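Long-range contacts in pectinesterase 1 (Solanum lycopersicum, PDB 1XG2), which hydrolyses the methyl esters of pectin in the plant cell wall, the chain described being its C-terminal pectinesterase domain: residues V162-L168 with S196-I202; V231-G237 with E261-P267. All blocks are in the same frame, centred on the assembly; numbering follows the deposited sequence.

Overall arrangement
Pectinesterase folds as a right-handed parallel beta-helix, and both contacts join successive coils. Contact 1 precedes contact 2 along the chain, and their centres lie about 10 Å apart. I197 O and M232 N, 2.8 Å apart, probably hydrogen-bond, so four coils stack in the order 162-168, 196-202, 231-237, 261-267. Strands 160-164, 194-198, 228-232 and 258-262 share one parallel sheet; 167-170, 201-204 and 235-236 share a second. Contact 1, centred about 10 Å from the chain's centre, is buried; contact 2, at about 18 Å, is only partly buried. The I197 side chain lies about 12 Å from that of D153, the predicted nucleophile, placing contact 1 near the probable active site; contact 2 lies away from it.

Contact 1: residues V162-L168 with S196-I202; sequences VFQKCQL and SIQFCNI
F163 and I197 sit level on adjacent coils of the parallel beta-helix, where the axes of strand segments 162-164 and 196-198 approach to 4.7 Å and run 13° from parallel. F163 N donates to S196 O, and Q198 N returns a bond to F163 O. Beyond the turn at K165 and F199 the pairing resumes, N201 N donating to C166 O and L168 N to N201 O. In Q164, CB lies 4.0 Å from Q198 O; CG packs 3.7 Å from F199 CD1; the extended chain (chi2 174°) then carries the amide alongside that of Q198, the two planes 53° apart. NE2 donates to Q198 OE1 (3.0 Å), which lies in the amide plane of Q164, although NE2 stands above the acceptor's carbonyl plane. NE2 also bonds V312 O, and OE1 turns to R144 in a weak hydrogen bond. A leucine at Q164 would probably leave Q198 OE1 and V312 O without this shared donor. Q167 OE1 and N201 ND2 form a second, more bent side-chain rung. Toward the interior, L168 CD1 meets I197 CG2 tip to tip at 3.8 Å. No disulfide joins the two cysteines here: C166 N donates to C200 SG at 3.5 Å.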
# COMPACT_ATOMS: atom_id res chain seq x y z
N VAL A 162 4.22 -1.47 -8.57
CA VAL A 162 4.08 -2.00 -9.93
C VAL A 162 3.76 -3.50 -9.92
O VAL A 162 4.44 -4.29 -9.26
CB VAL A 162 5.37 -1.76 -10.72
CG1 VAL A 162 5.27 -2.36 -12.12
CG2 VAL A 162 5.65 -0.27 -10.79
N PHE A 163 2.71 -3.85 -10.65
CA PHE A 163 2.34 -5.23 -10.96
C PHE A 163 2.80 -5.50 -12.38
O PHE A 163 2.45 -4.78 -13.31
CB PHE A 163 0.83 -5.43 -10.86
CG PHE A 163 0.29 -5.24 -9.48
CD1 PHE A 163 0.00 -3.97 -9.01
CD2 PHE A 163 0.08 -6.33 -8.63
CE1 PHE A 163 -0.46 -3.79 -7.72
CE2 PHE A 163 -0.39 -6.15 -7.35
CZ PHE A 163 -0.67 -4.89 -6.90
N GLN A 164 3.61 -6.54 -12.54
CA GLN A 164 4.14 -6.89 -13.83
C GLN A 164 3.95 -8.36 -14.11
O GLN A 164 4.35 -9.19 -13.30
CB GLN A 164 5.62 -6.54 -13.86
CG GLN A 164 6.11 -6.03 -15.16
CD GLN A 164 7.55 -5.58 -15.08
OE1 GLN A 164 8.43 -6.39 -14.84
NE2 GLN A 164 7.78 -4.28 -15.25
N LYS A 165 3.37 -8.69 -15.26
CA LYS A 165 3.12 -10.08 -15.65
C LYS A 165 2.35 -10.86 -14.58
O LYS A 165 2.63 -12.03 -14.30
CB LYS A 165 4.43 -10.78 -16.03
CG LYS A 165 5.24 -10.02 -17.07
CD LYS A 165 5.25 -10.70 -18.42
CE LYS A 165 6.01 -9.86 -19.48
NZ LYS A 165 7.49 -10.16 -19.56
N CYS A 166 1.37 -10.19 -13.99
CA CYS A 166 0.43 -10.82 -13.06
C CYS A 166 -0.90 -11.05 -13.75
O CYS A 166 -1.24 -10.35 -14.70
CB CYS A 166 0.21 -9.92 -11.84
SG CYS A 166 1.70 -9.70 -10.84
N GLN A 167 -1.65 -12.02 -13.26
CA GLN A 167 -3.03 -12.21 -13.67
C GLN A 167 -3.91 -11.66 -12.55
O GLN A 167 -3.87 -12.14 -11.42
CB GLN A 167 -3.29 -13.70 -13.93
CG GLN A 167 -2.32 -14.28 -14.96
CD GLN A 167 -2.79 -15.58 -15.58
OE1 GLN A 167 -3.63 -15.59 -16.49
NE2 GLN A 167 -2.22 -16.69 -15.12
N LEU A 168 -4.64 -10.60 -12.87
CA LEU A 168 -5.56 -9.94 -11.96
C LEU A 168 -6.95 -10.41 -12.35
O LEU A 168 -7.46 -10.07 -13.42
CB LEU A 168 -5.41 -8.42 -12.06
CG LEU A 168 -3.96 -7.92 -11.98
CD1 LEU A 168 -3.91 -6.42 -12.05
CD2 LEU A 168 -3.30 -8.42 -10.74
N SER A 196 0.54 0.95 -10.59
CA SER A 196 0.83 0.77 -12.00
C SER A 196 0.69 -0.72 -12.31
O SER A 196 1.27 -1.56 -11.63
CB SER A 196 2.25 1.24 -12.29
OG SER A 196 2.64 0.90 -13.60
N ILE A 197 -0.09 -1.03 -13.34
CA ILE A 197 -0.34 -2.39 -13.77
C ILE A 197 0.18 -2.49 -15.21
O ILE A 197 -0.31 -1.79 -16.08
CB ILE A 197 -1.85 -2.70 -13.69
CG1 ILE A 197 -2.29 -2.77 -12.23
CG2 ILE A 197 -2.23 -4.01 -14.43
CD1 ILE A 197 -3.79 -2.58 -12.06
N GLN A 198 1.15 -3.36 -15.43
CA GLN A 198 1.91 -3.42 -16.68
C GLN A 198 2.13 -4.85 -17.14
O GLN A 198 2.59 -5.67 -16.36
CB GLN A 198 3.27 -2.75 -16.46
CG GLN A 198 4.03 -2.44 -17.73
CD GLN A 198 5.43 -1.89 -17.45
OE1 GLN A 198 6.02 -2.18 -16.40
NE2 GLN A 198 5.96 -1.12 -18.40
N PHE A 199 1.85 -5.13 -18.41
CA PHE A 199 2.01 -6.49 -18.96
C PHE A 199 1.23 -7.53 -18.17
O PHE A 199 1.68 -8.67 -18.03
CB PHE A 199 3.48 -6.92 -19.03
CG PHE A 199 4.42 -5.86 -19.49
CD1 PHE A 199 5.60 -5.63 -18.81
CD2 PHE A 199 4.15 -5.10 -20.62
CE1 PHE A 199 6.49 -4.65 -19.23
CE2 PHE A 199 5.03 -4.12 -21.05
CZ PHE A 199 6.21 -3.90 -20.36
N CYS A 200 0.06 -7.15 -17.68
CA CYS A 200 -0.77 -8.02 -16.88
C CYS A 200 -1.93 -8.55 -17.71
O CYS A 200 -2.21 -8.07 -18.82
CB CYS A 200 -1.29 -7.25 -15.66
SG CYS A 200 -0.02 -6.99 -14.39
N ASN A 201 -2.59 -9.55 -17.15
CA ASN A 201 -3.80 -10.13 -17.69
C ASN A 201 -4.92 -9.78 -16.75
O ASN A 201 -4.92 -10.26 -15.63
CB ASN A 201 -3.61 -11.64 -17.68
CG ASN A 201 -4.06 -12.31 -18.94
OD1 ASN A 201 -3.91 -11.78 -20.03
ND2 ASN A 201 -4.58 -13.55 -18.80
N ILE A 202 -5.87 -8.94 -17.16
CA ILE A 202 -7.02 -8.61 -16.31
C ILE A 202 -8.22 -9.33 -16.89
O ILE A 202 -8.72 -8.97 -17.96
CB ILE A 202 -7.27 -7.10 -16.21
CG1 ILE A 202 -5.96 -6.38 -15.89
CG2 ILE A 202 -8.32 -6.83 -15.15
CD1 ILE A 202 -6.08 -4.88 -15.73

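Contact 2: residues V231-G237 with E261-P267; sequences VMESYLG and EFMNNGP
V231 and M232 pair in parallel with E261 and F262, and after a turn the backbones meet again at Y235 and N265, so two coils of the right-handed beta-helix stay in step around a corner. F262 N donates to V231 O and E233 N to F262 O; past the corner, N265 N donates to S234 O and L236 N to N265 O. N264 fills the bend between these pairs. With CG beside its own backbone N (chi1 -62°), its amide reaches the neighbouring turn at both ends: ND2 donates to V231 O (3.1 Å), and OD1 accepts from S234 N (3.0 Å) in the carbonyl plane, on a lone pair. V231 O thus holds two donors, F262 N and N264 ND2, which come from opposite faces of its plane. L236 CD1 packs against N264 CB at 4.0 Å. At the sheet end, M232 CB lies at the edge of the F262 ring, in its plane, while the M232 sulfur makes an oblique Met-aromatic contact, 5.5 Å from the ring centroid. M263 CG covers one face of this ring. E233 runs alongside M263, its OE2 3.4 Å from M263 CB. At the other end, Y235 CE1 comes obliquely to 3.7 Å from G266 CA, where a beta-carbon would strike L236 O, and Y235 OH touches P267 CD at 3.3 Å.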
# COMPACT_ATOMS: atom_id res chain seq x y z
N VAL A 231 -3.01 1.64 -16.07
CA VAL A 231 -3.03 0.29 -16.58
C VAL A 231 -2.44 0.37 -17.98
O VAL A 231 -3.00 1.05 -18.83
CB VAL A 231 -4.46 -0.26 -16.65
CG1 VAL A 231 -4.45 -1.65 -17.30
CG2 VAL A 231 -5.10 -0.30 -15.26
N MET A 232 -1.32 -0.29 -18.22
CA MET A 232 -0.64 -0.19 -19.52
C MET A 232 -0.07 -1.48 -20.06
O MET A 232 0.29 -2.39 -19.32
CB MET A 232 0.42 0.91 -19.48
CG MET A 232 1.51 0.77 -18.48
SD MET A 232 2.43 2.35 -18.28
CE MET A 232 3.69 1.76 -17.22
N GLU A 233 -0.01 -1.56 -21.39
CA GLU A 233 0.49 -2.73 -22.09
C GLU A 233 -0.07 -4.03 -21.53
O GLU A 233 0.64 -5.03 -21.41
CB GLU A 233 2.02 -2.74 -22.09
CG GLU A 233 2.64 -1.62 -22.90
CD GLU A 233 2.67 -1.88 -24.42
OE1 GLU A 233 2.29 -2.99 -24.89
OE2 GLU A 233 3.07 -0.95 -25.16
N SER A 234 -1.35 -4.01 -21.20
CA SER A 234 -2.01 -5.14 -20.57
C SER A 234 -3.19 -5.64 -21.40
O SER A 234 -3.74 -4.90 -22.23
CB SER A 234 -2.51 -4.77 -19.17
OG SER A 234 -1.45 -4.47 -18.29
N TYR A 235 -3.54 -6.90 -21.18
CA TYR A 235 -4.71 -7.50 -21.77
C TYR A 235 -5.88 -7.27 -20.85
O TYR A 235 -5.82 -7.60 -19.66
CB TYR A 235 -4.50 -8.99 -22.00
CG TYR A 235 -5.74 -9.72 -22.49
CD1 TYR A 235 -5.96 -9.92 -23.85
CD2 TYR A 235 -6.69 -10.21 -21.59
CE1 TYR A 235 -7.09 -10.58 -24.31
CE2 TYR A 235 -7.84 -10.87 -22.04
CZ TYR A 235 -8.02 -11.07 -23.41
OH TYR A 235 -9.14 -11.72 -23.87
N LEU A 236 -6.95 -6.71 -21.40
CA LEU A 236 -8.19 -6.47 -20.67
C LEU A 236 -9.30 -7.33 -21.27
O LEU A 236 -9.64 -7.18 -22.46
CB LEU A 236 -8.58 -4.99 -20.78
CG LEU A 236 -7.91 -4.03 -19.79
CD1 LEU A 236 -6.42 -4.17 -19.83
CD2 LEU A 236 -8.31 -2.58 -20.06
N GLY A 237 -9.85 -8.24 -20.47
CA GLY A 237 -10.93 -9.11 -20.90
C GLY A 237 -12.23 -8.35 -21.08
O GLY A 237 -12.34 -7.18 -20.70
N GLU A 261 -4.72 4.95 -19.18
CA GLU A 261 -4.55 3.72 -19.94
C GLU A 261 -3.63 3.97 -21.14
O GLU A 261 -3.81 4.95 -21.87
CB GLU A 261 -5.90 3.19 -20.41
CG GLU A 261 -6.75 2.64 -19.27
CD GLU A 261 -8.16 2.27 -19.72
OE1 GLU A 261 -8.31 1.21 -20.35
OE2 GLU A 261 -9.10 3.04 -19.43
N PHE A 262 -2.65 3.09 -21.32
CA PHE A 262 -1.63 3.20 -22.36
C PHE A 262 -1.43 1.86 -23.04
O PHE A 262 -0.97 0.91 -22.42
CB PHE A 262 -0.30 3.66 -21.75
CG PHE A 262 0.87 3.71 -22.71
CD1 PHE A 262 0.97 4.71 -23.66
CD2 PHE A 262 1.90 2.79 -22.61
CE1 PHE A 262 2.06 4.77 -24.53
CE2 PHE A 262 3.00 2.84 -23.46
CZ PHE A 262 3.08 3.84 -24.42
N MET A 263 -1.79 1.78 -24.32
CA MET A 263 -1.44 0.66 -25.20
C MET A 263 -1.92 -0.70 -24.67
O MET A 263 -1.24 -1.72 -24.79
CB MET A 263 0.08 0.65 -25.38
CG MET A 263 0.59 1.91 -26.07
SD MET A 263 -0.05 2.09 -27.74
CE MET A 263 0.62 3.72 -28.10
N ASN A 264 -3.11 -0.74 -24.10
CA ASN A 264 -3.73 -2.01 -23.73
C ASN A 264 -4.33 -2.73 -24.94
O ASN A 264 -4.53 -2.13 -26.00
CB ASN A 264 -4.80 -1.79 -22.67
CG ASN A 264 -4.23 -1.21 -21.39
OD1 ASN A 264 -3.18 -1.62 -20.94
ND2 ASN A 264 -4.93 -0.25 -20.82
N ASN A 265 -4.61 -4.01 -24.79
CA ASN A 265 -5.20 -4.81 -25.86
C ASN A 265 -6.27 -5.72 -25.27
O ASN A 265 -6.42 -5.78 -24.05
CB ASN A 265 -4.12 -5.62 -26.59
CG ASN A 265 -3.53 -6.71 -25.72
OD1 ASN A 265 -3.87 -7.89 -25.86
ND2 ASN A 265 -2.64 -6.34 -24.82
N GLY A 266 -7.02 -6.39 -26.13
CA GLY A 266 -8.08 -7.29 -25.70
C GLY A 266 -9.47 -6.69 -25.81
O GLY A 266 -9.63 -5.50 -26.06
N PRO A 267 -10.49 -7.52 -25.64
CA PRO A 267 -11.88 -7.10 -25.87
C PRO A 267 -12.40 -6.01 -24.93
O PRO A 267 -13.38 -5.37 -25.27
CB PRO A 267 -12.70 -8.40 -25.66
CG PRO A 267 -11.72 -9.51 -25.62
CD PRO A 267 -10.38 -8.95 -25.27
O HOH W 1 -0.56 -7.59 -23.26